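Putative TIM-barrel metal-dependent hydrolase (Mycobacterium avium subsp. paratuberculosis S397, PDB 4DZI) is a putative amidohydrolase-family enzyme that binds two metal ions, cadmium in the crystal, and probably catalyses a metal-dependent hydrolytic reaction. Local coordinates at residues Phe62-Val67 / Met89-Leu94. Numbering follows the deposited sequence.
Sequences FDPIIV and MKVERL
Ile-65 and Glu-92 face each other as an antiparallel hydrogen-bonded pair, joined by Ile-65 N to Glu-92 O (2.8 Å) and Glu-92 N to Ile-65 O (2.8 Å), while Ile-66 and Val-91 follow as a non-hydrogen-bonded pair and Val-67 N, binding Lys-90 O, carries the ladder one step further. At the other end a side chain takes over from the backbone: Asp-63 OD1 accepts from Leu-94 N at 3.0 Å, nearly straight at the hydrogen (175°), although the donor stands above the carboxylate plane. With CG anti to the backbone N (chi1 -168°), the Asp-63 carboxylate is brought to this N-H, and Leu-94 CB packs against CG. This is a minimal two-stranded antiparallel ribbon at the surface of what is probably a TIM-barrel amidohydrolase; the 21 residues that link the two segments include helix 72-76, and the side chain of Ile-66 lies about 9 Å from a bound cadmium ion. Val-67 CG2 meets the Glu-92 chain at about a right angle, 3.6 Å from its CG. Beyond that contact the Glu-92 carboxylate divides its work, OE1 accepting from a water that also donates to Ile-66 O, and OE2 bonding to His-97 NE2, which together restrain its rotation. Pro-64, preceded by a cis peptide bond, crosses Val-91 obliquely, its CB 3.7 Å from Val-91 CG2. Met-89 runs its extended chain across Ile-66 at about a right angle, CG lying 3.9 Å from Ile-66 CD1. Leu-94 CD2 approaches Phe-62 O at 3.6 Å, an apolar neighbour for a buried carbonyl oxygen that has no hydrogen-bond partner.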
loop_
_atom_site.group_PDB
_atom_site.type_symbol
_atom_site.label_atom_id
_atom_site.label_comp_id
_atom_site.label_asym_id
_atom_site.label_seq_id
_atom_site.Cartn_x
_atom_site.Cartn_y
_atom_site.Cartn_z
ATOM N N PHE C 62 -25.666 -13.518 -13.530
ATOM C CA PHE C 62 -26.259 -12.351 -12.866
ATOM C C PHE C 62 -27.730 -12.555 -12.525
ATOM O O PHE C 62 -28.490 -11.601 -12.440
ATOM C CB PHE C 62 -26.064 -11.067 -13.700
ATOM C CG PHE C 62 -24.611 -10.618 -13.768
ATOM C CD1 PHE C 62 -23.973 -10.151 -12.595
ATOM C CD2 PHE C 62 -23.923 -10.620 -14.984
ATOM C CE1 PHE C 62 -22.638 -9.753 -12.641
ATOM C CE2 PHE C 62 -22.587 -10.198 -15.029
ATOM C CZ PHE C 62 -21.959 -9.761 -13.849
ATOM N N ASP C 63 -28.112 -13.799 -12.253
ATOM C CA ASP C 63 -29.489 -14.086 -11.846
ATOM C C ASP C 63 -29.480 -15.195 -10.811
ATOM O O ASP C 63 -28.921 -16.281 -11.073
ATOM C CB ASP C 63 -30.241 -14.500 -13.097
ATOM C CG ASP C 63 -31.743 -14.553 -12.880
ATOM O OD1 ASP C 63 -32.235 -14.059 -11.852
ATOM O OD2 ASP C 63 -32.418 -15.070 -13.771
ATOM N N PRO C 64 -30.036 -14.937 -9.623
ATOM C CA PRO C 64 -30.676 -13.695 -9.172
ATOM C C PRO C 64 -29.642 -12.608 -8.974
ATOM O O PRO C 64 -28.411 -12.864 -9.004
ATOM C CB PRO C 64 -31.284 -14.062 -7.811
ATOM C CG PRO C 64 -30.553 -15.270 -7.372
ATOM C CD PRO C 64 -30.170 -16.014 -8.621
ATOM N N ILE C 65 -30.128 -11.399 -8.743
ATOM C CA ILE C 65 -29.233 -10.252 -8.815
ATOM C C ILE C 65 -29.422 -9.399 -7.559
ATOM O O ILE C 65 -30.555 -9.182 -7.095
ATOM C CB ILE C 65 -29.483 -9.446 -10.106
ATOM C CG1 ILE C 65 -28.390 -8.376 -10.262
ATOM C CG2 ILE C 65 -30.881 -8.852 -10.104
ATOM C CD1 ILE C 65 -27.011 -8.976 -10.456
ATOM N N ILE C 66 -28.308 -8.916 -6.999
ATOM C CA ILE C 66 -28.357 -8.125 -5.774
ATOM C C ILE C 66 -29.265 -6.860 -5.892
ATOM O O ILE C 66 -29.370 -6.235 -6.953
ATOM C CB ILE C 66 -26.914 -7.739 -5.328
ATOM C CG1 ILE C 66 -26.919 -7.187 -3.908
ATOM C CG2 ILE C 66 -26.302 -6.736 -6.303
ATOM C CD1 ILE C 66 -25.515 -7.062 -3.316
ATOM N N VAL C 67 -29.918 -6.485 -4.803
ATOM C CA VAL C 67 -30.735 -5.258 -4.754
ATOM C C VAL C 67 -29.798 -4.047 -4.645
ATOM O O VAL C 67 -28.885 -4.051 -3.833
ATOM C CB VAL C 67 -31.652 -5.285 -3.509
ATOM C CG1 VAL C 67 -32.294 -3.914 -3.282
ATOM C CG2 VAL C 67 -32.715 -6.390 -3.658
ATOM N N MET C 89 -27.684 -8.824 2.478
ATOM C CA MET C 89 -27.800 -9.088 1.062
ATOM C C MET C 89 -29.223 -9.548 0.726
ATOM O O MET C 89 -29.750 -10.474 1.327
ATOM C CB MET C 89 -26.762 -10.108 0.578
ATOM C CG MET C 89 -26.467 -9.995 -0.920
ATOM S SD MET C 89 -25.675 -11.458 -1.615
ATOM C CE MET C 89 -25.826 -11.185 -3.383
ATOM N N LYS C 90 -29.840 -8.868 -0.225
ATOM C CA LYS C 90 -31.164 -9.223 -0.742
ATOM C C LYS C 90 -30.946 -9.352 -2.228
ATOM O O LYS C 90 -30.076 -8.666 -2.777
ATOM C CB LYS C 90 -32.176 -8.101 -0.478
ATOM C CG LYS C 90 -33.196 -8.382 0.610
ATOM C CD LYS C 90 -32.537 -8.475 1.973
ATOM C CE LYS C 90 -33.562 -8.801 3.042
ATOM N NZ LYS C 90 -32.897 -9.302 4.272
ATOM N N VAL C 91 -31.678 -10.267 -2.870
ATOM C CA VAL C 91 -31.577 -10.464 -4.331
ATOM C C VAL C 91 -32.964 -10.444 -4.966
ATOM O O VAL C 91 -33.978 -10.600 -4.283
ATOM C CB VAL C 91 -30.835 -11.757 -4.775
ATOM C CG1 VAL C 91 -29.360 -11.762 -4.335
ATOM C CG2 VAL C 91 -31.566 -13.015 -4.315
ATOM N N GLU C 92 -32.978 -10.258 -6.278
ATOM C CA GLU C 92 -34.207 -10.146 -7.073
ATOM C C GLU C 92 -34.010 -10.945 -8.335
ATOM O O GLU C 92 -32.887 -11.326 -8.675
ATOM C CB GLU C 92 -34.412 -8.681 -7.496
ATOM C CG GLU C 92 -34.667 -7.743 -6.321
ATOM C CD GLU C 92 -34.927 -6.317 -6.758
ATOM O OE1 GLU C 92 -33.948 -5.554 -7.001
ATOM O OE2 GLU C 92 -36.125 -5.950 -6.853
ATOM N N ARG C 93 -35.090 -11.191 -9.071
ATOM C CA ARG C 93 -34.998 -11.827 -10.387
ATOM C C ARG C 93 -34.458 -10.857 -11.436
ATOM O O ARG C 93 -34.945 -9.722 -11.555
ATOM C CB ARG C 93 -36.384 -12.340 -10.810
ATOM C CG ARG C 93 -37.002 -13.327 -9.827
ATOM C CD ARG C 93 -38.386 -13.791 -10.284
ATOM N NE ARG C 93 -38.563 -15.224 -10.066
ATOM C CZ ARG C 93 -38.678 -15.790 -8.869
ATOM N NH1 ARG C 93 -38.836 -17.106 -8.769
ATOM N NH2 ARG C 93 -38.650 -15.043 -7.774
ATOM N N LEU C 94 -33.468 -11.299 -12.211
ATOM C CA LEU C 94 -32.892 -10.449 -13.237
ATOM C C LEU C 94 -33.937 -9.988 -14.265
ATOM O O LEU C 94 -33.910 -8.849 -14.702
ATOM C CB LEU C 94 -31.741 -11.163 -13.954
ATOM C CG LEU C 94 -31.013 -10.349 -15.055
ATOM C CD1 LEU C 94 -30.379 -9.081 -14.489
ATOM C CD2 LEU C 94 -29.926 -11.203 -15.678
HETATM O O HOH W 1 -31.717 -5.795 -8.522
#